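Local structure of U4/U6 snRNA-associated-splicing factor PRP24 (Saccharomyces cerevisiae, 4N0T) at residues R178-R183 with V252-K257; R183-E188 with C222-V227. The protein binds U6 snRNA through its RNA recognition motifs and acts as a recycling factor of the spliceosome, promoting the annealing of U6 with U4 snRNA. All blocks are in the same frame, centred on the assembly; numbering follows the deposited sequence.

Contact 1 (R178-R183 with V252-K257). With nucleotides of chain B.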
loop_
_atom_site.group_PDB
_atom_site.type_symbol
_atom_site.label_atom_id
_atom_site.label_comp_id
_atom_site.label_asym_id
_atom_site.label_seq_id
_atom_site.Cartn_x
_atom_site.Cartn_y
_atom_site.Cartn_z
ATOM N N ARG A 178 5.880 16.767 -14.261
ATOM C CA ARG A 178 5.338 18.032 -14.768
ATOM C C ARG A 178 5.319 19.143 -13.728
ATOM O O ARG A 178 4.888 20.259 -14.026
ATOM C CB ARG A 178 3.913 17.824 -15.285
ATOM C CG ARG A 178 3.841 16.906 -16.480
ATOM C CD ARG A 178 2.457 16.909 -17.101
ATOM N NE ARG A 178 1.429 16.195 -16.338
ATOM C CZ ARG A 178 0.406 16.790 -15.734
ATOM N NH1 ARG A 178 0.294 18.115 -15.760
ATOM N NH2 ARG A 178 -0.507 16.073 -15.096
ATOM N N GLU A 179 5.746 18.833 -12.503
ATOM C CA GLU A 179 5.688 19.806 -11.417
ATOM C C GLU A 179 7.081 20.262 -11.027
ATOM O O GLU A 179 7.951 19.435 -10.717
ATOM C CB GLU A 179 4.984 19.220 -10.176
ATOM C CG GLU A 179 4.858 20.252 -9.039
ATOM C CD GLU A 179 4.282 19.657 -7.760
ATOM O OE1 GLU A 179 4.678 18.522 -7.405
ATOM O OE2 GLU A 179 3.426 20.311 -7.111
ATOM N N ILE A 180 7.303 21.573 -11.031
ATOM C CA ILE A 180 8.570 22.105 -10.555
ATOM C C ILE A 180 8.392 22.685 -9.155
ATOM O O ILE A 180 7.272 23.079 -8.755
ATOM C CB ILE A 180 9.166 23.184 -11.496
ATOM C CG1 ILE A 180 8.186 24.342 -11.686
ATOM C CG2 ILE A 180 9.536 22.554 -12.847
ATOM C CD1 ILE A 180 8.842 25.601 -12.320
ATOM N N MET A 181 9.487 22.701 -8.402
ATOM C CA MET A 181 9.531 23.410 -7.135
ATOM C C MET A 181 10.494 24.577 -7.291
ATOM O O MET A 181 11.621 24.418 -7.782
ATOM C CB MET A 181 10.017 22.498 -6.008
ATOM C CG MET A 181 9.952 23.161 -4.627
ATOM S SD MET A 181 10.551 22.051 -3.318
ATOM C CE MET A 181 10.019 22.955 -1.888
ATOM N N ILE A 182 10.031 25.745 -6.875
ATOM C CA ILE A 182 10.844 26.958 -6.907
ATOM C C ILE A 182 11.191 27.270 -5.455
ATOM O O ILE A 182 10.297 27.371 -4.606
ATOM C CB ILE A 182 10.036 28.109 -7.520
ATOM C CG1 ILE A 182 9.545 27.709 -8.920
ATOM C CG2 ILE A 182 10.869 29.394 -7.572
ATOM C CD1 ILE A 182 8.330 28.492 -9.406
ATOM N N ARG A 183 12.481 27.407 -5.158
ATOM C CA ARG A 183 12.925 27.629 -3.784
ATOM C C ARG A 183 13.696 28.932 -3.680
ATOM O O ARG A 183 14.234 29.420 -4.667
ATOM C CB ARG A 183 13.798 26.459 -3.289
ATOM C CG ARG A 183 12.981 25.184 -3.074
ATOM C CD ARG A 183 13.842 23.978 -2.684
ATOM N NE ARG A 183 14.628 23.457 -3.805
ATOM C CZ ARG A 183 15.214 22.259 -3.791
ATOM N NH1 ARG A 183 15.115 21.491 -2.711
ATOM N NH2 ARG A 183 15.914 21.838 -4.842
ATOM N N VAL A 252 15.323 26.076 -9.035
ATOM C CA VAL A 252 14.211 25.439 -9.721
ATOM C C VAL A 252 14.582 23.994 -9.996
ATOM O O VAL A 252 15.652 23.703 -10.541
ATOM C CB VAL A 252 13.885 26.141 -11.069
ATOM C CG1 VAL A 252 12.648 25.519 -11.700
ATOM C CG2 VAL A 252 13.684 27.644 -10.858
ATOM N N SER A 253 13.693 23.085 -9.621
ATOM C CA SER A 253 13.975 21.664 -9.747
ATOM C C SER A 253 12.670 20.947 -9.956
ATOM O O SER A 253 11.610 21.497 -9.642
ATOM C CB SER A 253 14.636 21.162 -8.466
ATOM O OG SER A 253 13.765 21.324 -7.357
ATOM N N LEU A 254 12.734 19.717 -10.474
ATOM C CA LEU A 254 11.559 18.858 -10.485
ATOM C C LEU A 254 11.219 18.454 -9.056
ATOM O O LEU A 254 12.096 18.020 -8.297
ATOM C CB LEU A 254 11.791 17.594 -11.311
ATOM C CG LEU A 254 11.875 17.721 -12.827
ATOM C CD1 LEU A 254 11.966 16.330 -13.441
ATOM C CD2 LEU A 254 10.664 18.437 -13.369
ATOM N N ALA A 255 9.949 18.581 -8.689
ATOM C CA ALA A 255 9.522 18.235 -7.333
ATOM C C ALA A 255 9.743 16.755 -7.106
ATOM O O ALA A 255 9.428 15.944 -7.976
ATOM C CB ALA A 255 8.069 18.560 -7.128
ATOM N N ASP A 256 10.277 16.407 -5.940
ATOM C CA ASP A 256 10.413 15.001 -5.589
ATOM C C ASP A 256 9.060 14.459 -5.148
ATOM O O ASP A 256 8.175 15.217 -4.751
ATOM C CB ASP A 256 11.438 14.830 -4.465
ATOM C CG ASP A 256 12.836 15.195 -4.895
ATOM O OD1 ASP A 256 13.293 14.704 -5.952
ATOM O OD2 ASP A 256 13.477 15.990 -4.178
ATOM N N LYS A 257 8.906 13.139 -5.206
ATOM C CA LYS A 257 7.675 12.487 -4.762
ATOM C C LYS A 257 7.763 12.032 -3.307
ATOM O O LYS A 257 8.863 11.889 -2.752
ATOM C CB LYS A 257 7.362 11.301 -5.687
ATOM C CG LYS A 257 7.171 11.743 -7.157
ATOM C CD LYS A 257 7.647 10.696 -8.165
ATOM C CE LYS A 257 9.125 10.834 -8.443
ATOM N NZ LYS A 257 9.549 10.223 -9.720
ATOM P P A B 13 5.491 23.074 4.608
ATOM O OP1 A B 13 4.055 22.939 5.006
ATOM O OP2 A B 13 6.546 22.153 5.099
ATOM O "O5'" A B 13 5.493 23.077 3.019
ATOM C "C5'" A B 13 6.594 22.553 2.296
ATOM C "C4'" A B 13 6.129 21.451 1.383
ATOM O "O4'" A B 13 7.152 21.184 0.387
ATOM C "C3'" A B 13 5.847 20.111 2.065
ATOM O "O3'" A B 13 4.796 19.464 1.342
ATOM C "C2'" A B 13 7.142 19.349 1.811
ATOM O "O2'" A B 13 7.026 17.946 1.902
ATOM C "C1'" A B 13 7.441 19.800 0.391
ATOM N N9 A B 13 8.807 19.621 -0.089
ATOM C C8 A B 13 9.998 20.032 0.450
ATOM N N7 A B 13 11.026 19.746 -0.308
ATOM C C5 A B 13 10.472 19.125 -1.420
ATOM C C6 A B 13 11.034 18.586 -2.583
ATOM N N6 A B 13 12.348 18.589 -2.836
ATOM N N1 A B 13 10.192 18.055 -3.495
ATOM C C2 A B 13 8.884 18.057 -3.250
ATOM N N3 A B 13 8.235 18.528 -2.189
ATOM C C4 A B 13 9.102 19.052 -1.303
ATOM P P A B 62 20.616 17.857 -6.693
ATOM O OP1 A B 62 19.515 18.259 -5.775
ATOM O OP2 A B 62 20.305 17.135 -7.956
ATOM O "O5'" A B 62 21.435 19.161 -7.097
ATOM C "C5'" A B 62 21.872 20.086 -6.110
ATOM C "C4'" A B 62 21.445 21.488 -6.456
ATOM O "O4'" A B 62 20.018 21.631 -6.234
ATOM C "C3'" A B 62 22.075 22.599 -5.626
ATOM O "O3'" A B 62 23.343 22.983 -6.128
ATOM C "C2'" A B 62 21.035 23.709 -5.708
ATOM O "O2'" A B 62 21.135 24.374 -6.961
ATOM C "C1'" A B 62 19.736 22.901 -5.688
ATOM N N9 A B 62 19.226 22.671 -4.323
ATOM C C8 A B 62 19.271 21.475 -3.644
ATOM N N7 A B 62 18.734 21.520 -2.451
ATOM C C5 A B 62 18.301 22.836 -2.331
ATOM C C6 A B 62 17.646 23.518 -1.291
ATOM N N6 A B 62 17.298 22.955 -0.127
ATOM N N1 A B 62 17.350 24.825 -1.497
ATOM C C2 A B 62 17.695 25.380 -2.657
ATOM N N3 A B 62 18.312 24.843 -3.710
ATOM C C4 A B 62 18.587 23.549 -3.480
ATOM P P G B 26 11.270 4.635 -9.979
ATOM O OP1 G B 26 10.857 5.981 -10.400
ATOM O OP2 G B 26 11.118 3.465 -10.878
ATOM O "O5'" G B 26 12.790 4.627 -9.523
ATOM C "C5'" G B 26 13.842 4.886 -10.445
ATOM C "C4'" G B 26 14.942 5.651 -9.764
ATOM O "O4'" G B 26 14.453 6.992 -9.476
ATOM C "C3'" G B 26 15.389 5.059 -8.422
ATOM O "O3'" G B 26 16.778 5.326 -8.219
ATOM C "C2'" G B 26 14.577 5.872 -7.420
ATOM O "O2'" G B 26 15.126 5.925 -6.122
ATOM C "C1'" G B 26 14.576 7.246 -8.090
ATOM N N9 G B 26 13.482 8.111 -7.648
ATOM C C8 G B 26 12.175 7.746 -7.405
ATOM N N7 G B 26 11.464 8.751 -6.974
ATOM C C5 G B 26 12.342 9.822 -6.931
ATOM C C6 G B 26 12.122 11.163 -6.546
ATOM O O6 G B 26 11.071 11.677 -6.155
ATOM N N1 G B 26 13.269 11.926 -6.636
ATOM C C2 G B 26 14.476 11.442 -7.067
ATOM N N2 G B 26 15.484 12.331 -7.095
ATOM N N3 G B 26 14.705 10.193 -7.431
ATOM C C4 G B 26 13.592 9.439 -7.332
HETATM O O HOH W 1 14.105 24.082 -6.447
HETATM O O HOH W 2 17.135 23.123 -7.703
#
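Met-181 and Ser-253 pair in an antiparallel bridge between the first strand of the third RNA recognition motif and the strand 248-254 beside it, whose outgoing chain runs on into bound RNA. Segments 179-183 and 252-254 differ by 149° in N-to-C direction. Met-181 N gives a hydrogen bond to Ser-253 O at 2.7 Å, and Ser-253 N returns one to Met-181 O. The ladder is prolonged past the end of the strand by Ala-255 N, 3.0 Å from Glu-179 O. The Ala-255 methyl rests against Glu-179 OE1, whose polar partners are Thr-174 and a cytosine base. On the helix side, Ile-180 CD1 meets Val-252 CG1 at 3.9 Å, and both side chains pack on Phe-199 of helix 192-199.

The other face belongs to RNA. Met-181 CG stands anti to the backbone N (chi1 -174°) and the chain runs on extended, which carries SD to 3.5 Å from C5 of A13 of chain B. Arg-183 turns one guanidinium face to A62 of chain B, with CZ 3.5 Å from C5 of that base. Water 1 fixes the same arginine, accepting from NE at 2.8 Å while it donates to Met-181 O and bonds Ser-253 OG.

Backbone and side chain then both read bases: the amides of Asp-256 and Lys-257 bond A13 N1 and O6 of G26 of chain B, respectively, and Asp-256 OD1 accepts from G26 N1 at 2.9 Å. A sheet whose central strand offers side chains to bases, while the segment leaving its neighbour reads base edges, is the RNA-binding platform of the RRM fold.

Contact 2 (R183-E188 with C222-V227); sequences RNLSTE and CCAFMV. With nucleotides of chain B.
Arg-183 starts the segment close to Cys-223, its CG 4.4 Å from Cys-223 CB, and both side chains serve the RNA face. Here the aliphatic part of the arginine is what matters: CD lies 3.4 Å from N6 of A12 of chain B, while Cys-223 SG comes to 3.7 Å from C4 of the same adenine. Asn-184 follows with a positive phi of 69° and, together with Leu-185, faces Cys-222 in a G1 beta bulge. Its side chain is turned to RNA, where ND2 donates to O2 of a cytosine. The bulge breaks the alternation of the strand, and Leu-185, two residues after Arg-183, faces the helices instead. Two backbone bonds hold the bridge here, Leu-185 N to Cys-222 O at 2.9 Å and Cys-222 N to Leu-185 O at 2.8 Å. Leu-185 CD1 then touches Ala-224 CB at 4.1 Å, and both residues lean on Leu-195 of helix 192-199. Past Ser-186 the chain curls over the end of the neighbouring strand, bringing Thr-187 CG2 to 3.7 Å from Cys-222 SG.

Farther along 222-227, Phe-225 lays one ring face against the pyrimidine of C14 of chain B, displaced toward the ring rim, with CG 3.3 Å from O2. With CG anti to the carbonyl carbon (chi1 -67°), the ring lies over the RNA side of the sheet, where the side chain also touches Glu-179 and Met-181. An alanine here would probably leave the C14 base without its flat partner and open a gap beside Met-181. Bases resting on side chains of the two central strands, with a hydrophobic core behind, are characteristic of the RNP1 and RNP2 motifs of an RRM.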
loop_
_atom_site.group_PDB
_atom_site.type_symbol
_atom_site.label_atom_id
_atom_site.label_comp_id
_atom_site.label_asym_id
_atom_site.label_seq_id
_atom_site.Cartn_x
_atom_site.Cartn_y
_atom_site.Cartn_z
ATOM N N ARG A 183 12.481 27.407 -5.158
ATOM C CA ARG A 183 12.925 27.629 -3.784
ATOM C C ARG A 183 13.696 28.932 -3.680
ATOM O O ARG A 183 14.234 29.420 -4.667
ATOM C CB ARG A 183 13.798 26.459 -3.289
ATOM C CG ARG A 183 12.981 25.184 -3.074
ATOM C CD ARG A 183 13.842 23.978 -2.684
ATOM N NE ARG A 183 14.628 23.457 -3.805
ATOM C CZ ARG A 183 15.214 22.259 -3.791
ATOM N NH1 ARG A 183 15.115 21.491 -2.711
ATOM N NH2 ARG A 183 15.914 21.838 -4.842
ATOM N N ASN A 184 13.718 29.459 -2.461
ATOM C CA ASN A 184 14.457 30.664 -2.102
ATOM C C ASN A 184 13.899 31.923 -2.717
ATOM O O ASN A 184 14.629 32.880 -2.951
ATOM C CB ASN A 184 15.946 30.511 -2.413
ATOM C CG ASN A 184 16.617 29.503 -1.514
ATOM O OD1 ASN A 184 16.093 29.158 -0.432
ATOM N ND2 ASN A 184 17.776 28.998 -1.955
ATOM N N LEU A 185 12.595 31.937 -2.965
ATOM C CA LEU A 185 11.941 33.191 -3.319
ATOM C C LEU A 185 11.937 34.093 -2.089
ATOM O O LEU A 185 11.909 33.607 -0.961
ATOM C CB LEU A 185 10.500 32.907 -3.737
ATOM C CG LEU A 185 10.296 32.184 -5.071
ATOM C CD1 LEU A 185 8.882 31.566 -5.117
ATOM C CD2 LEU A 185 10.484 33.149 -6.239
ATOM N N SER A 186 11.962 35.410 -2.289
ATOM C CA SER A 186 11.701 36.310 -1.166
ATOM C C SER A 186 10.191 36.436 -1.004
ATOM O O SER A 186 9.446 36.075 -1.913
ATOM C CB SER A 186 12.282 37.685 -1.453
ATOM O OG SER A 186 11.719 38.216 -2.640
ATOM N N THR A 187 9.735 36.973 0.125
ATOM C CA THR A 187 8.296 37.202 0.302
ATOM C C THR A 187 7.744 38.121 -0.784
ATOM O O THR A 187 6.645 37.901 -1.285
ATOM C CB THR A 187 7.944 37.769 1.687
ATOM O OG1 THR A 187 8.718 38.949 1.924
ATOM C CG2 THR A 187 8.217 36.747 2.785
ATOM N N GLU A 188 8.513 39.144 -1.153
ATOM C CA GLU A 188 8.112 40.052 -2.223
ATOM C C GLU A 188 7.849 39.323 -3.549
ATOM O O GLU A 188 6.944 39.692 -4.297
ATOM C CB GLU A 188 9.156 41.169 -2.410
ATOM C CG GLU A 188 9.336 41.643 -3.852
ATOM C CD GLU A 188 9.875 43.064 -3.959
ATOM O OE1 GLU A 188 10.977 43.336 -3.432
ATOM O OE2 GLU A 188 9.191 43.913 -4.578
ATOM N N CYS A 222 11.140 31.481 0.633
ATOM C CA CYS A 222 9.810 30.915 0.415
ATOM C C CYS A 222 9.855 29.981 -0.765
ATOM O O CYS A 222 10.700 30.126 -1.645
ATOM C CB CYS A 222 8.816 32.026 0.089
ATOM S SG CYS A 222 8.708 33.339 1.359
ATOM N N CYS A 223 8.914 29.045 -0.805
ATOM C CA CYS A 223 8.837 28.121 -1.928
ATOM C C CYS A 223 7.464 28.124 -2.569
ATOM O O CYS A 223 6.482 28.578 -1.977
ATOM C CB CYS A 223 9.203 26.704 -1.484
ATOM S SG CYS A 223 8.026 25.969 -0.322
ATOM N N ALA A 224 7.417 27.628 -3.802
ATOM C CA ALA A 224 6.177 27.514 -4.552
ATOM C C ALA A 224 6.319 26.350 -5.505
ATOM O O ALA A 224 7.437 25.958 -5.860
ATOM C CB ALA A 224 5.901 28.797 -5.324
ATOM N N PHE A 225 5.186 25.789 -5.917
ATOM C CA PHE A 225 5.202 24.684 -6.854
ATOM C C PHE A 225 4.383 25.071 -8.062
ATOM O O PHE A 225 3.387 25.782 -7.942
ATOM C CB PHE A 225 4.576 23.448 -6.224
ATOM C CG PHE A 225 5.363 22.868 -5.080
ATOM C CD1 PHE A 225 5.257 23.398 -3.801
ATOM C CD2 PHE A 225 6.197 21.777 -5.285
ATOM C CE1 PHE A 225 5.970 22.849 -2.743
ATOM C CE2 PHE A 225 6.920 21.225 -4.226
ATOM C CZ PHE A 225 6.795 21.760 -2.954
ATOM N N MET A 226 4.801 24.602 -9.224
ATOM C CA MET A 226 4.152 24.972 -10.466
ATOM C C MET A 226 4.016 23.727 -11.328
ATOM O O MET A 226 4.994 23.006 -11.564
ATOM C CB MET A 226 4.969 26.051 -11.179
ATOM C CG MET A 226 4.415 26.428 -12.559
ATOM S SD MET A 226 5.375 27.798 -13.255
ATOM C CE MET A 226 5.190 29.055 -11.988
ATOM N N VAL A 227 2.789 23.449 -11.753
ATOM C CA VAL A 227 2.518 22.318 -12.614
ATOM C C VAL A 227 2.277 22.763 -14.052
ATOM O O VAL A 227 1.415 23.615 -14.303
ATOM C CB VAL A 227 1.274 21.577 -12.137
ATOM C CG1 VAL A 227 0.928 20.469 -13.114
ATOM C CG2 VAL A 227 1.526 21.013 -10.748
ATOM P P C B 14 3.442 19.000 2.061
ATOM O OP1 C B 14 3.559 19.217 3.535
ATOM O OP2 C B 14 3.130 17.637 1.539
ATOM O "O5'" C B 14 2.322 19.958 1.462
ATOM C "C5'" C B 14 2.239 21.331 1.836
ATOM C "C4'" C B 14 1.940 22.206 0.646
ATOM O "O4'" C B 14 3.053 22.133 -0.280
ATOM C "C3'" C B 14 0.737 21.809 -0.204
ATOM O "O3'" C B 14 -0.493 22.281 0.306
ATOM C "C2'" C B 14 1.072 22.417 -1.553
ATOM O "O2'" C B 14 0.858 23.826 -1.521
ATOM C "C1'" C B 14 2.578 22.208 -1.606
ATOM N N1 C B 14 3.019 21.005 -2.357
ATOM C C2 C B 14 2.877 21.017 -3.745
ATOM O O2 C B 14 2.316 21.984 -4.291
ATOM N N3 C B 14 3.341 19.979 -4.465
ATOM C C4 C B 14 3.936 18.947 -3.863
ATOM N N4 C B 14 4.366 17.968 -4.657
ATOM C C5 C B 14 4.119 18.904 -2.445
ATOM C C6 C B 14 3.660 19.959 -1.741
ATOM P P A B 62 20.616 17.857 -6.693
ATOM O OP1 A B 62 19.515 18.259 -5.775
ATOM O OP2 A B 62 20.305 17.135 -7.956
ATOM O "O5'" A B 62 21.435 19.161 -7.097
ATOM C "C5'" A B 62 21.872 20.086 -6.110
ATOM C "C4'" A B 62 21.445 21.488 -6.456
ATOM O "O4'" A B 62 20.018 21.631 -6.234
ATOM C "C3'" A B 62 22.075 22.599 -5.626
ATOM O "O3'" A B 62 23.343 22.983 -6.128
ATOM C "C2'" A B 62 21.035 23.709 -5.708
ATOM O "O2'" A B 62 21.135 24.374 -6.961
ATOM C "C1'" A B 62 19.736 22.901 -5.688
ATOM N N9 A B 62 19.226 22.671 -4.323
ATOM C C8 A B 62 19.271 21.475 -3.644
ATOM N N7 A B 62 18.734 21.520 -2.451
ATOM C C5 A B 62 18.301 22.836 -2.331
ATOM C C6 A B 62 17.646 23.518 -1.291
ATOM N N6 A B 62 17.298 22.955 -0.127
ATOM N N1 A B 62 17.350 24.825 -1.497
ATOM C C2 A B 62 17.695 25.380 -2.657
ATOM N N3 A B 62 18.312 24.843 -3.710
ATOM C C4 A B 62 18.587 23.549 -3.480
ATOM P P A B 12 10.186 25.430 8.883
ATOM O OP1 A B 12 10.280 26.438 9.964
ATOM O OP2 A B 12 10.129 23.983 9.228
ATOM O "O5'" A B 12 8.925 25.833 7.991
ATOM C "C5'" A B 12 8.495 25.006 6.919
ATOM C "C4'" A B 12 7.824 25.825 5.845
ATOM O "O4'" A B 12 8.802 26.692 5.232
ATOM C "C3'" A B 12 7.225 25.051 4.679
ATOM O "O3'" A B 12 5.925 24.571 4.977
ATOM C "C2'" A B 12 7.218 26.079 3.550
ATOM O "O2'" A B 12 6.052 26.886 3.633
ATOM C "C1'" A B 12 8.450 26.939 3.887
ATOM N N9 A B 12 9.617 26.670 3.021
ATOM C C8 A B 12 10.395 27.631 2.415
ATOM N N7 A B 12 11.383 27.144 1.708
ATOM C C5 A B 12 11.245 25.769 1.850
ATOM C C6 A B 12 11.992 24.704 1.330
ATOM N N6 A B 12 13.045 24.863 0.526
ATOM N N1 A B 12 11.607 23.447 1.658
ATOM C C2 A B 12 10.558 23.297 2.460
ATOM N N3 A B 12 9.777 24.219 3.011
ATOM C C4 A B 12 10.177 25.460 2.665
#

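Overall arrangement
The two contacts illustrate how one central strand can join both its neighbours. Strand 179-185 supplies a segment to each, with Arg-183 common to both, and their centres are about 11 Å apart. Contact 1 pairs it with strand 248-254, contact 2 with strand 222-228, all within one antiparallel sheet of the third RRM. Along the chain, 222-227 comes between 183-188 and 252-257, so the span bridged by contact 2 lies within that of contact 1. Ile-180 N and Ile-182 N, facing Met-226 O and Ala-224 O, probably add hydrogen bonds between them. The result is a continuous surface that holds several U6 nucleotides side by side.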